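Local coordinates for protein putative enoyl-CoA hydratase/isomerase (PDB 4MI2) that probably isomerises a ring-epoxide form of phenylacetyl-CoA during phenylacetate degradation, as a member of the enoyl-CoA hydratase/isomerase family, at residues V109-A114 against D127-G132; A154-L159 against W183-E188. All blocks are in the same frame, centred on the assembly; numbering follows the deposited sequence.

Contact 1: V109-A114 against D127-G132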
loop_
_atom_site.group_PDB
_atom_site.type_symbol
_atom_site.label_atom_id
_atom_site.label_comp_id
_atom_site.label_asym_id
_atom_site.label_seq_id
_atom_site.Cartn_x
_atom_site.Cartn_y
_atom_site.Cartn_z
ATOM N N VAL B 109 13.781 -16.392 -1.009
ATOM C CA VAL B 109 13.348 -17.347 -2.024
ATOM C C VAL B 109 13.978 -17.030 -3.383
ATOM O O VAL B 109 14.103 -15.866 -3.775
ATOM C CB VAL B 109 11.805 -17.447 -2.105
ATOM C CG1 VAL B 109 11.195 -16.134 -2.565
ATOM C CG2 VAL B 109 11.371 -18.603 -2.999
ATOM N N ALA B 110 14.424 -18.090 -4.059
ATOM C CA ALA B 110 15.016 -18.008 -5.393
ATOM C C ALA B 110 13.986 -18.524 -6.382
ATOM O O ALA B 110 13.534 -19.664 -6.261
ATOM C CB ALA B 110 16.282 -18.853 -5.469
ATOM N N ILE B 111 13.620 -17.687 -7.351
ATOM C CA ILE B 111 12.533 -18.006 -8.274
ATOM C C ILE B 111 13.024 -18.095 -9.718
ATOM O O ILE B 111 13.336 -17.091 -10.375
ATOM C CB ILE B 111 11.373 -16.998 -8.175
ATOM C CG1 ILE B 111 11.016 -16.731 -6.708
ATOM C CG2 ILE B 111 10.147 -17.529 -8.909
ATOM C CD1 ILE B 111 9.982 -15.638 -6.538
ATOM N N ASN B 112 13.094 -19.337 -10.176
ATOM C CA ASN B 112 13.390 -19.696 -11.552
ATOM C C ASN B 112 12.082 -19.969 -12.298
ATOM O O ASN B 112 11.140 -20.500 -11.710
ATOM C CB ASN B 112 14.274 -20.962 -11.555
ATOM C CG ASN B 112 13.749 -22.072 -10.606
ATOM O OD1 ASN B 112 13.063 -21.804 -9.599
ATOM N ND2 ASN B 112 14.083 -23.325 -10.928
ATOM N N GLY B 113 12.028 -19.599 -13.575
ATOM C CA GLY B 113 10.900 -19.928 -14.455
ATOM C C GLY B 113 9.501 -19.693 -13.884
ATOM O O GLY B 113 9.251 -18.674 -13.242
ATOM N N ALA B 114 8.599 -20.652 -14.104
ATOM C CA ALA B 114 7.183 -20.475 -13.766
ATOM C C ALA B 114 6.924 -20.494 -12.266
ATOM O O ALA B 114 7.405 -21.380 -11.542
ATOM C CB ALA B 114 6.320 -21.528 -14.457
ATOM N N ASP B 127 10.409 -13.271 2.768
ATOM C CA ASP B 127 10.764 -11.865 3.003
ATOM C C ASP B 127 11.502 -11.220 1.819
ATOM O O ASP B 127 11.259 -10.060 1.490
ATOM C CB ASP B 127 11.623 -11.747 4.262
ATOM C CG ASP B 127 10.922 -12.286 5.487
ATOM O OD1 ASP B 127 9.797 -11.820 5.741
ATOM O OD2 ASP B 127 11.471 -13.186 6.180
ATOM N N ILE B 128 12.403 -11.977 1.200
ATOM C CA ILE B 128 13.262 -11.477 0.119
ATOM C C ILE B 128 13.123 -12.438 -1.048
ATOM O O ILE B 128 13.221 -13.651 -0.874
ATOM C CB ILE B 128 14.759 -11.405 0.537
ATOM C CG1 ILE B 128 14.947 -10.639 1.856
ATOM C CG2 ILE B 128 15.616 -10.774 -0.567
ATOM C CD1 ILE B 128 14.673 -9.152 1.770
ATOM N N ARG B 129 12.905 -11.887 -2.234
ATOM C CA ARG B 129 12.587 -12.656 -3.434
ATOM C C ARG B 129 13.598 -12.309 -4.516
ATOM O O ARG B 129 13.699 -11.154 -4.926
ATOM C CB ARG B 129 11.169 -12.318 -3.928
ATOM C CG ARG B 129 10.051 -13.119 -3.267
ATOM C CD ARG B 129 8.672 -12.515 -3.540
ATOM N NE ARG B 129 8.547 -11.217 -2.886
ATOM C CZ ARG B 129 8.267 -11.034 -1.603
ATOM N NH1 ARG B 129 8.015 -12.062 -0.804
ATOM N NH2 ARG B 129 8.228 -9.808 -1.120
ATOM N N ILE B 130 14.347 -13.313 -4.959
ATOM C CA ILE B 130 15.316 -13.154 -6.035
ATOM C C ILE B 130 14.829 -13.925 -7.265
ATOM O O ILE B 130 14.614 -15.129 -7.198
ATOM C CB ILE B 130 16.699 -13.712 -5.641
ATOM C CG1 ILE B 130 17.154 -13.193 -4.262
ATOM C CG2 ILE B 130 17.717 -13.402 -6.724
ATOM C CD1 ILE B 130 17.431 -11.704 -4.207
ATOM N N ALA B 131 14.669 -13.233 -8.387
ATOM C CA ALA B 131 14.138 -13.857 -9.589
ATOM C C ALA B 131 15.185 -13.955 -10.685
ATOM O O ALA B 131 16.016 -13.058 -10.853
ATOM C CB ALA B 131 12.928 -13.080 -10.096
ATOM N N GLY B 132 15.133 -15.059 -11.427
ATOM C CA GLY B 132 15.938 -15.227 -12.625
ATOM C C GLY B 132 15.304 -14.437 -13.753
ATOM O O GLY B 132 14.104 -14.152 -13.714
#
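Val109, Ile111, Arg129 and Ala131 share one face of a parallel strand pair, and Ala110 and Ile130 share the other. Val109 N bonds to Ile128 O at 2.8 Å, and Val109 O takes Ile130 N at 2.8 Å. Ile111 repeats the pattern: its N reaches Ile130 O at 2.7 Å and its O receives Gly132 N at 2.9 Å. The bond from Ile130 N to Val109 O is almost straight (178°); Val109 N meets Ile128 O at 155°. Ala110 CA lies 3.4 Å from Ile130 O, a CA-H...O contact to the oxygen that also accepts from Ile111 N. This is the pairing of strands 107-111 and 128-132 in the central sheet of the crotonase fold. The two are joined as a beta-alpha-beta crossover through helix 118-124. Residues of that helix, Ala123 and Leu124, pack on the Ile111 and Arg129 face. Helix 195-207 packs on Ala110 and Ile130. On the Arg129 face the side chains touch through aliphatic carbons. Val109 has CG1 between the backbone N and the carbonyl carbon (chi1 65°), which brings it to 3.3 Å from Arg129 CG, a tight approach. Ile111 runs alongside Arg129, pointing the same way, with CD1 4.1 Å from that CG. Beyond CG the arginine chain leaves the neighbouring strand and bends at chi3. Its NH2 makes a weak hydrogen bond to Ser163 OG of the second subunit.

Contact 2: A154-L159 against W183-E188; sequences ASLPRL and WGLVHE
A Schellman motif ends helix 177-183, and the turn that follows packs against helix 152-160 of the crotonase fold. Gly184 is the first residue to leave the helical conformation; its phi is positive (85°), and two bonds run back into the last turn. Leu185 comes next and carries the side-chain contact. Its CG is anti to the backbone N (chi1 -171°), which brings the end of the side chain nearer the helix. There CD1 meets two leucines one turn apart. Leu156 CD1 is 3.8 Å away from Leu185 CD1, and the two side chains cross at a slant. Leu159 CD1 lies 4.1 Å from the same Leu185 CD1, with its side chain at about a right angle. No hydrogen bond joins the two segments; the side chains meet by apolar packing. Leu124 of helix 118-124 touches all three leucines and extends this core. Helix 162-171 adds Ala165, Met168 and Phe169 around Leu156. Helix 152-160 is kinked at Pro157, whose N has no bond to the turn before. Arg158 turns to the third subunit, where NE and NH2 bond to backbone carbonyls of Ala225, Asn224 and Ala227 of that chain. The backbones of the two segments also come close without bonding: Leu159 O is 3.9 Å from Trp183 O and 4.0 Å from Gly184 O.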
loop_
_atom_site.group_PDB
_atom_site.type_symbol
_atom_site.label_atom_id
_atom_site.label_comp_id
_atom_site.label_asym_id
_atom_site.label_seq_id
_atom_site.Cartn_x
_atom_site.Cartn_y
_atom_site.Cartn_z
ATOM N N ALA B 154 -4.359 -11.834 -0.092
ATOM C CA ALA B 154 -3.768 -10.832 0.780
ATOM C C ALA B 154 -2.360 -10.436 0.308
ATOM O O ALA B 154 -2.062 -9.255 0.130
ATOM C CB ALA B 154 -3.715 -11.359 2.204
ATOM N N SER B 155 -1.501 -11.430 0.121
ATOM C CA SER B 155 -0.096 -11.188 -0.169
ATOM C C SER B 155 0.129 -10.478 -1.508
ATOM O O SER B 155 0.988 -9.613 -1.604
ATOM C CB SER B 155 0.700 -12.497 -0.119
ATOM O OG SER B 155 0.239 -13.412 -1.101
ATOM N N LEU B 156 -0.652 -10.802 -2.533
ATOM C CA LEU B 156 -0.431 -10.166 -3.820
ATOM C C LEU B 156 -0.737 -8.656 -3.781
ATOM O O LEU B 156 0.108 -7.861 -4.175
ATOM C CB LEU B 156 -1.174 -10.882 -4.958
ATOM C CG LEU B 156 -0.863 -10.373 -6.380
ATOM C CD1 LEU B 156 0.606 -10.574 -6.752
ATOM C CD2 LEU B 156 -1.755 -11.062 -7.397
ATOM N N PRO B 157 -1.932 -8.251 -3.313
ATOM C CA PRO B 157 -2.145 -6.795 -3.304
ATOM C C PRO B 157 -1.243 -6.039 -2.328
ATOM O O PRO B 157 -0.904 -4.878 -2.585
ATOM C CB PRO B 157 -3.624 -6.639 -2.907
ATOM C CG PRO B 157 -4.036 -7.963 -2.377
ATOM C CD PRO B 157 -3.181 -8.982 -3.058
ATOM N N ARG B 158 -0.868 -6.690 -1.227
ATOM C CA ARG B 158 0.033 -6.083 -0.253
ATOM C C ARG B 158 1.417 -5.806 -0.851
ATOM O O ARG B 158 2.072 -4.865 -0.430
ATOM C CB ARG B 158 0.149 -6.951 1.015
ATOM C CG ARG B 158 -1.083 -6.835 1.906
ATOM C CD ARG B 158 -0.998 -7.737 3.135
ATOM N NE ARG B 158 -2.321 -8.020 3.697
ATOM C CZ ARG B 158 -2.548 -8.838 4.720
ATOM N NH1 ARG B 158 -1.528 -9.452 5.310
ATOM N NH2 ARG B 158 -3.793 -9.043 5.158
ATOM N N LEU B 159 1.839 -6.616 -1.827
ATOM C CA LEU B 159 3.130 -6.430 -2.498
ATOM C C LEU B 159 3.066 -5.456 -3.677
ATOM O O LEU B 159 3.930 -4.607 -3.801
ATOM C CB LEU B 159 3.696 -7.759 -3.007
ATOM C CG LEU B 159 4.164 -8.818 -2.004
ATOM C CD1 LEU B 159 4.978 -9.874 -2.740
ATOM C CD2 LEU B 159 5.005 -8.228 -0.882
ATOM N N TRP B 183 7.266 -3.486 -10.437
ATOM C CA TRP B 183 6.061 -3.500 -9.584
ATOM C C TRP B 183 6.330 -3.767 -8.093
ATOM O O TRP B 183 5.446 -3.555 -7.252
ATOM C CB TRP B 183 5.069 -4.541 -10.093
ATOM C CG TRP B 183 4.365 -4.182 -11.347
ATOM C CD1 TRP B 183 4.640 -3.130 -12.187
ATOM C CD2 TRP B 183 3.278 -4.894 -11.941
ATOM N NE1 TRP B 183 3.770 -3.137 -13.255
ATOM C CE2 TRP B 183 2.923 -4.209 -13.128
ATOM C CE3 TRP B 183 2.551 -6.032 -11.578
ATOM C CZ2 TRP B 183 1.884 -4.638 -13.961
ATOM C CZ3 TRP B 183 1.516 -6.459 -12.411
ATOM C CH2 TRP B 183 1.195 -5.761 -13.586
ATOM N N GLY B 184 7.534 -4.245 -7.777
ATOM C CA GLY B 184 7.925 -4.580 -6.405
ATOM C C GLY B 184 7.520 -5.980 -5.963
ATOM O O GLY B 184 7.489 -6.269 -4.771
ATOM N N LEU B 185 7.199 -6.842 -6.926
ATOM C CA LEU B 185 6.872 -8.234 -6.649
ATOM C C LEU B 185 8.120 -9.021 -6.246
ATOM O O LEU B 185 8.021 -9.997 -5.507
ATOM C CB LEU B 185 6.229 -8.891 -7.868
ATOM C CG LEU B 185 5.642 -10.293 -7.628
ATOM C CD1 LEU B 185 4.395 -10.215 -6.756
ATOM C CD2 LEU B 185 5.316 -10.995 -8.935
ATOM N N VAL B 186 9.278 -8.616 -6.759
ATOM C CA VAL B 186 10.554 -9.220 -6.375
ATOM C C VAL B 186 11.565 -8.112 -6.090
ATOM O O VAL B 186 11.417 -6.992 -6.585
ATOM C CB VAL B 186 11.102 -10.180 -7.465
ATOM C CG1 VAL B 186 10.121 -11.319 -7.709
ATOM C CG2 VAL B 186 11.406 -9.443 -8.768
ATOM N N HIS B 187 12.589 -8.425 -5.303
ATOM C CA HIS B 187 13.593 -7.427 -4.931
ATOM C C HIS B 187 14.697 -7.279 -5.968
ATOM O O HIS B 187 15.282 -6.215 -6.091
ATOM C CB HIS B 187 14.209 -7.771 -3.584
ATOM C CG HIS B 187 13.228 -7.729 -2.459
ATOM N ND1 HIS B 187 12.314 -8.736 -2.229
ATOM C CD2 HIS B 187 12.998 -6.788 -1.516
ATOM C CE1 HIS B 187 11.571 -8.423 -1.187
ATOM N NE2 HIS B 187 11.967 -7.247 -0.735
ATOM N N GLU B 188 14.973 -8.348 -6.704
ATOM C CA GLU B 188 16.140 -8.408 -7.579
ATOM C C GLU B 188 15.886 -9.384 -8.720
ATOM O O GLU B 188 15.262 -10.431 -8.529
ATOM C CB GLU B 188 17.364 -8.871 -6.770
ATOM C CG GLU B 188 18.708 -8.788 -7.494
ATOM C CD GLU B 188 19.435 -7.470 -7.287
ATOM O OE1 GLU B 188 18.766 -6.453 -6.979
ATOM O OE2 GLU B 188 20.682 -7.451 -7.427
#

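How the contacts relate
Contact 1 closes before contact 2 opens along the chain, and their centres are about 12 Å apart. They meet directly. Segment 183-188 runs beside strand 128-132, which pairs with 107-111 on its other side. Arg129 O lies 3.0 Å from His187 N, and Ala131 N lies 2.9 Å from Glu188 O; both are probably hydrogen bonds. The Arg129 side chain bridges the contacts, with NE making a weak hydrogen bond to Leu185 O. Both contacts also touch the second subunit. In crotonase relatives, the start of the helix corresponding to 118-124 supplies an oxyanion-hole amide, and that helix packs on both contacts.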